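Local coordinates for protein hemin degrading factor (Pseudomonas aeruginosa, PDB 4MF9) that binds heme and is thought to traffic it inside the bacterium, and has also been identified as a heme-degrading enzyme, at residues A[203-211]-A[231-239]; A[310-321]-A[346-357]. All coordinates share one frame; numbering follows the deposited sequence.

Contact 1 of 2, residues A[203-211]-A[231-239]; sequences ALREGWAAL and ALRLAGGEW
The carbonyl oxygen of Ala235 accepts the NE-H of Arg205 at 2.7 Å, the donor standing well above the carbonyl plane and the N-H...O angle a bent 145°. Bent at chi3, the arginine reaches across to the end of helix 228-235, where Gly236 leaves helical geometry with positive phi. The modelled place of Arg205 NH2 is doubtful, and with it both a weak second bond to the Ala235 oxygen and a salt bridge to Glu238. The two helical segments, 203-210 and 231-235, cross at -90° with axes 10.0 Å apart, and the Trp208 ring lies against Ala231, Leu232 and Ala235 of the second helix. Over one face of its indole lie Ala235 CB, 3.9 Å from the centroid of the Trp208 six-membered ring, and Trp239 CB above the five-membered ring, both CH-pi contacts. Leu232 CD2 meets Trp208 CH2 in the ring plane at 3.6 Å. The five-membered rings of Trp208 and Trp239 meet at a slant, centroids 4.1 Å apart and planes at 34°, with Trp208 CD1 over the Trp239 face, while Trp208 NE1 bonds to Arg312 O of strand 307-313. A water accepts from Trp239 NE1 at 2.8 Å and donates to Arg205 O.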
loop_
_atom_site.group_PDB
_atom_site.type_symbol
_atom_site.label_atom_id
_atom_site.label_comp_id
_atom_site.label_asym_id
_atom_site.label_seq_id
_atom_site.Cartn_x
_atom_site.Cartn_y
_atom_site.Cartn_z
ATOM N N ALA A 203 -23.603 -18.530 9.929
ATOM C CA ALA A 203 -23.156 -18.820 8.592
ATOM C C ALA A 203 -21.746 -18.336 8.348
ATOM O O ALA A 203 -20.966 -19.053 7.878
ATOM C CB ALA A 203 -24.104 -18.216 7.569
ATOM N N LEU A 204 -21.466 -17.134 8.787
ATOM C CA LEU A 204 -20.145 -16.574 8.647
ATOM C C LEU A 204 -19.109 -17.428 9.345
ATOM O O LEU A 204 -18.165 -17.793 8.737
ATOM C CB LEU A 204 -20.175 -15.226 9.332
ATOM C CG LEU A 204 -19.121 -14.168 9.153
ATOM C CD1 LEU A 204 -18.939 -13.381 10.404
ATOM C CD2 LEU A 204 -17.853 -14.623 8.550
ATOM N N ARG A 205 -19.382 -17.813 10.557
ATOM C CA ARG A 205 -18.522 -18.717 11.309
ATOM C C ARG A 205 -18.383 -20.076 10.649
ATOM O O ARG A 205 -17.317 -20.634 10.593
ATOM C CB ARG A 205 -19.047 -18.907 12.717
ATOM C CG ARG A 205 -18.876 -17.789 13.692
ATOM C CD ARG A 205 -19.404 -18.182 15.078
ATOM N NE ARG A 205 -18.253 -18.310 15.951
ATOM C CZ ARG A 205 -17.814 -19.396 16.550
ATOM N NH1 ARG A 205 -18.453 -20.555 16.481
ATOM N NH2 ARG A 205 -16.727 -19.306 17.261
ATOM N N GLU A 206 -19.491 -20.577 10.129
ATOM C CA GLU A 206 -19.410 -21.840 9.433
ATOM C C GLU A 206 -18.501 -21.786 8.228
ATOM O O GLU A 206 -17.598 -22.571 8.107
ATOM C CB GLU A 206 -20.810 -22.316 9.041
ATOM C CG GLU A 206 -20.781 -23.673 8.399
ATOM C CD GLU A 206 -22.167 -24.316 8.197
ATOM O OE1 GLU A 206 -23.192 -23.801 8.672
ATOM O OE2 GLU A 206 -22.149 -25.330 7.545
ATOM N N GLY A 207 -18.682 -20.757 7.415
ATOM C CA GLY A 207 -17.816 -20.511 6.277
ATOM C C GLY A 207 -16.373 -20.246 6.677
ATOM O O GLY A 207 -15.443 -20.674 5.978
ATOM N N TRP A 208 -16.184 -19.542 7.793
ATOM C CA TRP A 208 -14.842 -19.241 8.307
ATOM C C TRP A 208 -14.082 -20.529 8.607
ATOM O O TRP A 208 -12.948 -20.711 8.162
ATOM C CB TRP A 208 -14.926 -18.386 9.580
ATOM C CG TRP A 208 -13.594 -17.790 10.027
ATOM C CD1 TRP A 208 -12.436 -18.465 10.319
ATOM C CD2 TRP A 208 -13.313 -16.402 10.254
ATOM N NE1 TRP A 208 -11.453 -17.578 10.699
ATOM C CE2 TRP A 208 -11.967 -16.305 10.663
ATOM C CE3 TRP A 208 -14.071 -15.232 10.146
ATOM C CZ2 TRP A 208 -11.365 -15.081 10.976
ATOM C CZ3 TRP A 208 -13.474 -14.021 10.456
ATOM C CH2 TRP A 208 -12.135 -13.953 10.865
ATOM N N ALA A 209 -14.717 -21.417 9.338
ATOM C CA ALA A 209 -14.173 -22.709 9.692
ATOM C C ALA A 209 -13.846 -23.540 8.418
ATOM O O ALA A 209 -12.951 -24.313 8.417
ATOM C CB ALA A 209 -15.166 -23.434 10.574
ATOM N N ALA A 210 -14.587 -23.315 7.359
ATOM C CA ALA A 210 -14.445 -24.022 6.091
ATOM C C ALA A 210 -13.425 -23.425 5.093
ATOM O O ALA A 210 -13.086 -24.012 4.096
ATOM C CB ALA A 210 -15.816 -24.186 5.469
ATOM N N LEU A 211 -12.821 -22.303 5.439
ATOM C CA LEU A 211 -11.905 -21.619 4.545
ATOM C C LEU A 211 -10.806 -22.481 4.082
ATOM O O LEU A 211 -10.258 -23.181 4.840
ATOM C CB LEU A 211 -11.318 -20.432 5.263
ATOM C CG LEU A 211 -12.143 -19.230 4.934
ATOM C CD1 LEU A 211 -11.941 -18.120 5.937
ATOM C CD2 LEU A 211 -11.796 -18.800 3.519
ATOM N N ALA A 231 -16.727 -8.663 10.871
ATOM C CA ALA A 231 -16.599 -10.119 10.869
ATOM C C ALA A 231 -15.649 -10.608 11.966
ATOM O O ALA A 231 -15.882 -11.652 12.560
ATOM C CB ALA A 231 -16.132 -10.602 9.521
ATOM N N LEU A 232 -14.564 -9.873 12.204
ATOM C CA LEU A 232 -13.611 -10.232 13.256
ATOM C C LEU A 232 -14.315 -10.242 14.608
ATOM O O LEU A 232 -14.153 -11.166 15.409
ATOM C CB LEU A 232 -12.435 -9.252 13.285
ATOM C CG LEU A 232 -11.630 -9.126 11.999
ATOM C CD1 LEU A 232 -10.417 -8.217 12.181
ATOM C CD2 LEU A 232 -11.216 -10.494 11.501
ATOM N N ARG A 233 -15.127 -9.239 14.826
ATOM C CA ARG A 233 -15.924 -9.043 16.004
ATOM C C ARG A 233 -16.911 -10.197 16.206
ATOM O O ARG A 233 -17.203 -10.571 17.293
ATOM C CB ARG A 233 -16.792 -7.839 15.776
ATOM C CG ARG A 233 -17.135 -7.053 16.979
ATOM C CD ARG A 233 -17.194 -5.576 16.731
ATOM N NE ARG A 233 -18.218 -5.140 15.812
ATOM C CZ ARG A 233 -17.979 -4.320 14.807
ATOM N NH1 ARG A 233 -16.768 -3.896 14.591
ATOM N NH2 ARG A 233 -18.934 -3.945 14.015
ATOM N N LEU A 234 -17.465 -10.697 15.113
ATOM C CA LEU A 234 -18.515 -11.715 15.186
ATOM C C LEU A 234 -17.958 -13.129 15.072
ATOM O O LEU A 234 -18.682 -14.112 15.269
ATOM C CB LEU A 234 -19.548 -11.484 14.080
ATOM C CG LEU A 234 -20.271 -10.140 14.021
ATOM C CD1 LEU A 234 -21.204 -10.098 12.826
ATOM C CD2 LEU A 234 -21.043 -9.869 15.294
ATOM N N ALA A 235 -16.673 -13.237 14.739
ATOM C CA ALA A 235 -16.066 -14.552 14.520
ATOM C C ALA A 235 -15.966 -15.380 15.801
ATOM O O ALA A 235 -16.185 -16.597 15.785
ATOM C CB ALA A 235 -14.705 -14.402 13.874
ATOM N N GLY A 236 -15.621 -14.723 16.902
ATOM C CA GLY A 236 -15.396 -15.420 18.161
ATOM C C GLY A 236 -13.906 -15.522 18.429
ATOM O O GLY A 236 -13.107 -15.568 17.486
ATOM N N GLY A 237 -13.539 -15.581 19.709
ATOM C CA GLY A 237 -12.150 -15.535 20.137
ATOM C C GLY A 237 -11.211 -16.571 19.556
ATOM O O GLY A 237 -10.014 -16.318 19.438
ATOM N N GLU A 238 -11.724 -17.732 19.164
ATOM C CA GLU A 238 -10.837 -18.725 18.564
ATOM C C GLU A 238 -10.353 -18.290 17.171
ATOM O O GLU A 238 -9.315 -18.757 16.693
ATOM C CB GLU A 238 -11.494 -20.109 18.519
ATOM C CG GLU A 238 -12.617 -20.283 17.514
ATOM C CD GLU A 238 -13.958 -19.788 18.016
ATOM O OE1 GLU A 238 -13.990 -18.840 18.824
ATOM O OE2 GLU A 238 -14.990 -20.347 17.588
ATOM N N TRP A 239 -11.099 -17.395 16.529
ATOM C CA TRP A 239 -10.753 -16.963 15.165
ATOM C C TRP A 239 -10.143 -15.557 15.142
ATOM O O TRP A 239 -9.348 -15.222 14.253
ATOM C CB TRP A 239 -11.984 -16.989 14.243
ATOM C CG TRP A 239 -12.619 -18.351 14.036
ATOM C CD1 TRP A 239 -13.914 -18.704 14.314
ATOM C CD2 TRP A 239 -11.984 -19.537 13.521
ATOM N NE1 TRP A 239 -14.126 -20.035 14.000
ATOM C CE2 TRP A 239 -12.959 -20.568 13.514
ATOM C CE3 TRP A 239 -10.692 -19.827 13.061
ATOM C CZ2 TRP A 239 -12.679 -21.867 13.063
ATOM C CZ3 TRP A 239 -10.414 -21.125 12.618
ATOM C CH2 TRP A 239 -11.411 -22.127 12.618
HETATM O O HOH W 1 -16.367 -21.562 13.376
#

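Contact 2 of 2, residues A[310-321]-A[346-357]; sequences RVRKPSTDGIVT and ERDDWRELAESF. With HEM (protoporphyrin IX containing Fe), chain C.
Two guanidinium groups on strand 307-313 face the helix: that of Arg310 has Glu355 OE1 over one face and the carbonyl oxygens of Ala354 and Phe357 at its edge, while that of Arg312 has the Glu355 carboxylate at its edge and Arg310 CG over a face. Arg310 NH1 reaches Ala354 O at 2.8 Å on a lone pair in the carbonyl plane, and NH1 and NH2 together grip Phe357 O end-on. Glu355 OE1 lies 3.5 Å from Arg310 NE, well out of the guanidinium plane, so this pairing is of charges alone. Arg312 instead meets Glu355 side-on and nearly coplanar (16°), NH2 to the syn lone pair of OE1 at 2.6 Å and NE to OE2 at 2.7 Å. Glu241 on edge strand 240-243 adds a second carboxylate for both arginines. In this C-terminal HemS/ChuX domain, helix 348-355 packs on the antiparallel hairpin of strands 307-313 and 320-326. Nearer the hairpin's turn, Glu346 holds Thr321 twice, OE1 accepting from the backbone N at 2.8 Å and OE2 from OG1 at 2.7 Å. Placing CG between backbone N and carbonyl carbon (chi1 79°) with an extended chain beyond brings this carboxylate to the strand; Arg351 NE takes the anti lone pair of OE2. Trp350 NE1 donates to Thr321 O at 2.9 Å from above the carbonyl plane. On the same hairpin Val320 lines the heme pocket, its CG1 3.9 Å from heme O2A, and Lys313 is a heme-binding residue.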
loop_
_atom_site.group_PDB
_atom_site.type_symbol
_atom_site.label_atom_id
_atom_site.label_comp_id
_atom_site.label_asym_id
_atom_site.label_seq_id
_atom_site.Cartn_x
_atom_site.Cartn_y
_atom_site.Cartn_z
ATOM N N ARG A 310 -5.612 -9.966 16.379
ATOM C CA ARG A 310 -4.993 -11.206 16.045
ATOM C C ARG A 310 -6.039 -12.075 15.301
ATOM O O ARG A 310 -7.079 -12.267 15.783
ATOM C CB ARG A 310 -4.478 -11.956 17.264
ATOM C CG ARG A 310 -4.036 -13.369 17.055
ATOM C CD ARG A 310 -3.274 -13.983 18.256
ATOM N NE ARG A 310 -3.933 -13.740 19.525
ATOM C CZ ARG A 310 -3.351 -13.255 20.611
ATOM N NH1 ARG A 310 -2.063 -12.949 20.617
ATOM N NH2 ARG A 310 -4.051 -13.107 21.704
ATOM N N VAL A 311 -5.697 -12.588 14.143
ATOM C CA VAL A 311 -6.688 -13.314 13.338
ATOM C C VAL A 311 -6.134 -14.666 12.931
ATOM O O VAL A 311 -4.954 -14.765 12.580
ATOM C CB VAL A 311 -7.048 -12.527 12.059
ATOM C CG1 VAL A 311 -8.165 -13.236 11.263
ATOM C CG2 VAL A 311 -7.469 -11.108 12.406
ATOM N N ARG A 312 -6.974 -15.692 12.966
ATOM C CA ARG A 312 -6.602 -17.011 12.560
ATOM C C ARG A 312 -7.583 -17.535 11.494
ATOM O O ARG A 312 -8.763 -17.562 11.712
ATOM C CB ARG A 312 -6.461 -17.991 13.731
ATOM C CG ARG A 312 -5.979 -17.428 15.049
ATOM C CD ARG A 312 -5.973 -18.472 16.162
ATOM N NE ARG A 312 -5.399 -17.942 17.356
ATOM C CZ ARG A 312 -6.073 -17.296 18.272
ATOM N NH1 ARG A 312 -7.361 -17.140 18.150
ATOM N NH2 ARG A 312 -5.440 -16.795 19.301
ATOM N N LYS A 313 -7.066 -17.925 10.363
ATOM C CA LYS A 313 -7.867 -18.420 9.274
ATOM C C LYS A 313 -7.398 -19.824 8.832
ATOM O O LYS A 313 -6.264 -20.034 8.609
ATOM C CB LYS A 313 -7.823 -17.459 8.080
ATOM C CG LYS A 313 -7.960 -15.990 8.363
ATOM C CD LYS A 313 -8.172 -15.166 7.101
ATOM C CE LYS A 313 -6.928 -14.369 6.762
ATOM N NZ LYS A 313 -6.779 -13.075 7.447
ATOM N N PRO A 314 -8.312 -20.769 8.731
ATOM C CA PRO A 314 -7.996 -22.092 8.221
ATOM C C PRO A 314 -7.654 -21.978 6.738
ATOM O O PRO A 314 -8.047 -21.060 6.123
ATOM C CB PRO A 314 -9.301 -22.873 8.343
ATOM C CG PRO A 314 -10.262 -21.997 8.909
ATOM C CD PRO A 314 -9.740 -20.617 8.967
ATOM N N SER A 315 -6.913 -22.945 6.238
ATOM C CA SER A 315 -6.592 -22.992 4.820
ATOM C C SER A 315 -6.079 -24.392 4.511
ATOM O O SER A 315 -5.810 -25.171 5.431
ATOM C CB SER A 315 -5.524 -21.951 4.466
ATOM O OG SER A 315 -4.236 -22.367 4.886
ATOM N N THR A 316 -5.888 -24.688 3.240
ATOM C CA THR A 316 -5.387 -25.972 2.794
ATOM C C THR A 316 -4.022 -26.251 3.351
ATOM O O THR A 316 -3.670 -27.364 3.516
ATOM C CB THR A 316 -5.340 -26.086 1.262
ATOM O OG1 THR A 316 -4.635 -24.966 0.737
ATOM C CG2 THR A 316 -6.676 -26.056 0.720
ATOM N N ASP A 317 -3.227 -25.212 3.599
ATOM C CA ASP A 317 -1.900 -25.377 4.183
ATOM C C ASP A 317 -1.973 -25.283 5.701
ATOM O O ASP A 317 -0.945 -25.250 6.384
ATOM C CB ASP A 317 -0.929 -24.329 3.634
ATOM C CG ASP A 317 -1.065 -24.134 2.136
ATOM O OD1 ASP A 317 -0.911 -22.981 1.666
ATOM O OD2 ASP A 317 -1.334 -25.133 1.427
ATOM N N GLY A 318 -3.194 -25.236 6.229
ATOM C CA GLY A 318 -3.404 -25.177 7.672
ATOM C C GLY A 318 -3.712 -23.778 8.195
ATOM O O GLY A 318 -3.921 -22.847 7.422
ATOM N N ILE A 319 -3.776 -23.613 9.495
ATOM C CA ILE A 319 -4.058 -22.326 10.050
ATOM C C ILE A 319 -3.024 -21.227 9.735
ATOM O O ILE A 319 -1.900 -21.431 9.877
ATOM C CB ILE A 319 -4.228 -22.455 11.545
ATOM C CG1 ILE A 319 -5.320 -23.504 11.808
ATOM C CG2 ILE A 319 -4.443 -21.118 12.196
ATOM C CD1 ILE A 319 -6.676 -22.989 12.123
ATOM N N VAL A 320 -3.516 -20.063 9.370
ATOM C CA VAL A 320 -2.646 -18.910 9.137
ATOM C C VAL A 320 -2.976 -17.821 10.139
ATOM O O VAL A 320 -4.115 -17.365 10.219
ATOM C CB VAL A 320 -2.793 -18.324 7.703
ATOM C CG1 VAL A 320 -1.941 -17.028 7.563
ATOM C CG2 VAL A 320 -2.376 -19.335 6.664
ATOM N N THR A 321 -1.971 -17.394 10.890
ATOM C CA THR A 321 -2.157 -16.354 11.889
ATOM C C THR A 321 -1.600 -15.023 11.392
ATOM O O THR A 321 -0.511 -14.976 10.831
ATOM C CB THR A 321 -1.440 -16.728 13.191
ATOM O OG1 THR A 321 -1.786 -18.077 13.543
ATOM C CG2 THR A 321 -1.854 -15.789 14.312
ATOM N N GLU A 346 2.560 -22.283 8.312
ATOM C CA GLU A 346 3.272 -21.179 8.882
ATOM C C GLU A 346 4.302 -21.705 9.845
ATOM O O GLU A 346 4.221 -22.825 10.249
ATOM C CB GLU A 346 2.328 -20.128 9.495
ATOM C CG GLU A 346 1.745 -20.432 10.873
ATOM C CD GLU A 346 0.743 -19.407 11.365
ATOM O OE1 GLU A 346 0.635 -18.347 10.791
ATOM O OE2 GLU A 346 0.032 -19.680 12.331
ATOM N N ARG A 347 5.295 -20.903 10.173
ATOM C CA ARG A 347 6.374 -21.328 11.034
ATOM C C ARG A 347 6.008 -21.215 12.503
ATOM O O ARG A 347 5.239 -20.389 12.859
ATOM C CB ARG A 347 7.676 -20.604 10.707
ATOM C CG ARG A 347 7.874 -20.430 9.232
ATOM C CD ARG A 347 9.195 -19.884 8.787
ATOM N NE ARG A 347 9.988 -19.210 9.792
ATOM C CZ ARG A 347 11.306 -19.150 9.766
ATOM N NH1 ARG A 347 11.990 -19.653 8.759
ATOM N NH2 ARG A 347 11.928 -18.568 10.728
ATOM N N ASP A 348 6.538 -22.077 13.335
ATOM C CA ASP A 348 6.198 -22.080 14.731
ATOM C C ASP A 348 6.640 -20.826 15.431
ATOM O O ASP A 348 5.982 -20.359 16.283
ATOM C CB ASP A 348 6.797 -23.319 15.434
ATOM C CG ASP A 348 6.430 -24.640 14.768
ATOM O OD1 ASP A 348 7.188 -25.611 14.800
ATOM O OD2 ASP A 348 5.378 -24.749 14.199
ATOM N N ASP A 349 7.768 -20.292 15.046
ATOM C CA ASP A 349 8.293 -19.128 15.696
ATOM C C ASP A 349 7.376 -17.927 15.501
ATOM O O ASP A 349 7.123 -17.163 16.387
ATOM C CB ASP A 349 9.806 -18.873 15.349
ATOM C CG ASP A 349 10.070 -18.653 13.863
ATOM O OD1 ASP A 349 11.242 -18.682 13.442
ATOM O OD2 ASP A 349 9.117 -18.490 13.110
ATOM N N TRP A 350 6.837 -17.828 14.316
ATOM C CA TRP A 350 5.867 -16.777 14.045
ATOM C C TRP A 350 4.611 -16.950 14.899
ATOM O O TRP A 350 4.198 -16.020 15.605
ATOM C CB TRP A 350 5.479 -16.721 12.565
ATOM C CG TRP A 350 4.232 -15.905 12.366
ATOM C CD1 TRP A 350 2.991 -16.356 11.990
ATOM C CD2 TRP A 350 4.098 -14.496 12.576
ATOM N NE1 TRP A 350 2.103 -15.304 11.941
ATOM C CE2 TRP A 350 2.762 -14.153 12.295
ATOM C CE3 TRP A 350 4.984 -13.490 12.967
ATOM C CZ2 TRP A 350 2.297 -12.844 12.398
ATOM C CZ3 TRP A 350 4.522 -12.206 13.067
ATOM C CH2 TRP A 350 3.194 -11.890 12.787
ATOM N N ARG A 351 4.068 -18.153 14.897
ATOM C CA ARG A 351 2.834 -18.393 15.577
ATOM C C ARG A 351 2.995 -18.161 17.044
ATOM O O ARG A 351 2.197 -17.598 17.623
ATOM C CB ARG A 351 2.270 -19.768 15.233
ATOM C CG ARG A 351 1.082 -20.165 16.096
ATOM C CD ARG A 351 0.467 -21.516 15.749
ATOM N NE ARG A 351 0.037 -21.656 14.386
ATOM C CZ ARG A 351 -0.501 -22.722 13.835
ATOM N NH1 ARG A 351 -0.746 -23.810 14.533
ATOM N NH2 ARG A 351 -0.809 -22.688 12.570
ATOM N N GLU A 352 4.101 -18.570 17.606
ATOM C CA GLU A 352 4.389 -18.323 18.974
ATOM C C GLU A 352 4.474 -16.836 19.297
ATOM O O GLU A 352 3.935 -16.415 20.251
ATOM C CB GLU A 352 5.670 -19.034 19.384
ATOM C CG GLU A 352 6.136 -18.629 20.766
ATOM C CD GLU A 352 7.452 -19.228 21.155
ATOM O OE1 GLU A 352 7.640 -19.456 22.336
ATOM O OE2 GLU A 352 8.297 -19.460 20.279
ATOM N N LEU A 353 5.155 -16.073 18.478
ATOM C CA LEU A 353 5.160 -14.655 18.712
ATOM C C LEU A 353 3.814 -13.982 18.555
ATOM O O LEU A 353 3.414 -13.232 19.381
ATOM C CB LEU A 353 6.179 -13.991 17.833
ATOM C CG LEU A 353 6.356 -12.472 17.909
ATOM C CD1 LEU A 353 6.601 -11.991 19.302
ATOM C CD2 LEU A 353 7.474 -12.039 17.010
ATOM N N ALA A 354 3.109 -14.329 17.508
ATOM C CA ALA A 354 1.768 -13.806 17.240
ATOM C C ALA A 354 0.785 -14.105 18.383
ATOM O O ALA A 354 -0.127 -13.322 18.649
ATOM C CB ALA A 354 1.243 -14.380 15.941
ATOM N N GLU A 355 0.925 -15.237 19.010
ATOM C CA GLU A 355 0.052 -15.583 20.138
ATOM C C GLU A 355 0.574 -15.164 21.504
ATOM O O GLU A 355 -0.115 -15.229 22.435
ATOM C CB GLU A 355 -0.266 -17.064 20.177
ATOM C CG GLU A 355 -0.802 -17.743 18.939
ATOM C CD GLU A 355 -2.313 -17.783 18.902
ATOM O OE1 GLU A 355 -2.925 -17.089 19.698
ATOM O OE2 GLU A 355 -2.865 -18.541 18.145
ATOM N N SER A 356 1.809 -14.722 21.590
ATOM C CA SER A 356 2.406 -14.401 22.889
ATOM C C SER A 356 1.736 -13.209 23.563
ATOM O O SER A 356 1.825 -13.047 24.782
ATOM C CB SER A 356 3.912 -14.158 22.758
ATOM O OG SER A 356 4.182 -12.940 22.087
ATOM N N PHE A 357 1.043 -12.385 22.782
ATOM C CA PHE A 357 0.475 -11.154 23.327
ATOM C C PHE A 357 -0.942 -11.359 23.850
ATOM O O PHE A 357 -1.750 -12.060 23.236
ATOM C CB PHE A 357 0.562 -10.006 22.306
ATOM C CG PHE A 357 1.962 -9.502 22.089
ATOM C CD1 PHE A 357 2.432 -8.409 22.798
ATOM C CD2 PHE A 357 2.814 -10.135 21.199
ATOM C CE1 PHE A 357 3.727 -7.950 22.614
ATOM C CE2 PHE A 357 4.113 -9.680 21.008
ATOM C CZ PHE A 357 4.566 -8.588 21.715
HETATM C CHA HEM C . -1.690 -13.271 1.346
HETATM C CHB HEM C . 1.601 -15.322 -1.372
HETATM C CHC HEM C . -0.845 -13.947 -5.277
HETATM C CHD HEM C . -3.381 -10.973 -2.512
HETATM C C1A HEM C . -0.626 -14.023 0.936
HETATM C C2A HEM C . 0.230 -14.780 1.784
HETATM C C3A HEM C . 1.123 -15.361 1.018
HETATM C C4A HEM C . 0.863 -14.934 -0.285
HETATM C CMA HEM C . 2.239 -16.245 1.497
HETATM C CAA HEM C . 0.154 -14.959 3.259
HETATM C CBA HEM C . 0.220 -16.412 3.795
HETATM C CGA HEM C . -1.075 -17.063 3.466
HETATM O O1A HEM C . -1.118 -18.193 2.989
HETATM O O2A HEM C . -2.074 -16.431 3.679
HETATM C C1B HEM C . 1.148 -15.105 -2.666
HETATM C C2B HEM C . 1.856 -15.668 -3.737
HETATM C C3B HEM C . 1.207 -15.322 -4.858
HETATM C C4B HEM C . 0.056 -14.500 -4.422
HETATM C CMB HEM C . 3.079 -16.530 -3.630
HETATM C CAB HEM C . 1.656 -15.761 -6.213
HETATM C CBB HEM C . 1.470 -15.110 -7.320
HETATM C C1C HEM C . -1.758 -13.035 -4.897
HETATM C C2C HEM C . -2.675 -12.435 -5.735
HETATM C C3C HEM C . -3.411 -11.586 -4.967
HETATM C C4C HEM C . -2.936 -11.655 -3.627
HETATM C CMC HEM C . -2.839 -12.695 -7.202
HETATM C CAC HEM C . -4.481 -10.745 -5.448
HETATM C CBC HEM C . -4.930 -9.843 -4.627
HETATM C C1D HEM C . -3.147 -11.373 -1.190
HETATM C C2D HEM C . -3.836 -10.803 0.008
HETATM C C3D HEM C . -3.359 -11.468 1.057
HETATM C C4D HEM C . -2.386 -12.422 0.514
HETATM C CMD HEM C . -4.876 -9.708 0.099
HETATM C CAD HEM C . -3.743 -11.250 2.497
HETATM C CBD HEM C . -4.692 -12.367 2.929
HETATM C CGD HEM C . -5.494 -12.215 4.186
HETATM O O1D HEM C . -5.429 -13.148 4.959
HETATM O O2D HEM C . -6.210 -11.259 4.438
HETATM N NA HEM C . -0.214 -14.122 -0.339
HETATM N NB HEM C . 0.076 -14.420 -3.093
HETATM N NC HEM C . -1.948 -12.557 -3.667
HETATM N ND HEM C . -2.299 -12.319 -0.816
HETATM FE FE HEM C . -1.221 -13.335 -1.906
HETATM O O HOH W 2 -2.608 -19.521 15.759
#

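Overall arrangement
Contact 1 closes before contact 2 opens along the chain, and their centres lie 15 Å apart on the same side of the chain's centre. They join through strand 307-313: Trp239 O lies 2.7 Å from Arg312 N, a probable hydrogen bond, and Pro314 packs against Trp208 and Leu211. Helices 201-210 and 228-235 and the loop after them pack along this strand, while helix 348-355 packs against the hairpin it forms with strand 320-326 in one of the two nine-stranded antiparallel sheets. Contact 2 gives Lys313 and Val320 to the heme pocket; contact 1 sits behind Lys313, the Trp208 side chain about 4 Å from that of Lys313 and about 9 Å from the heme.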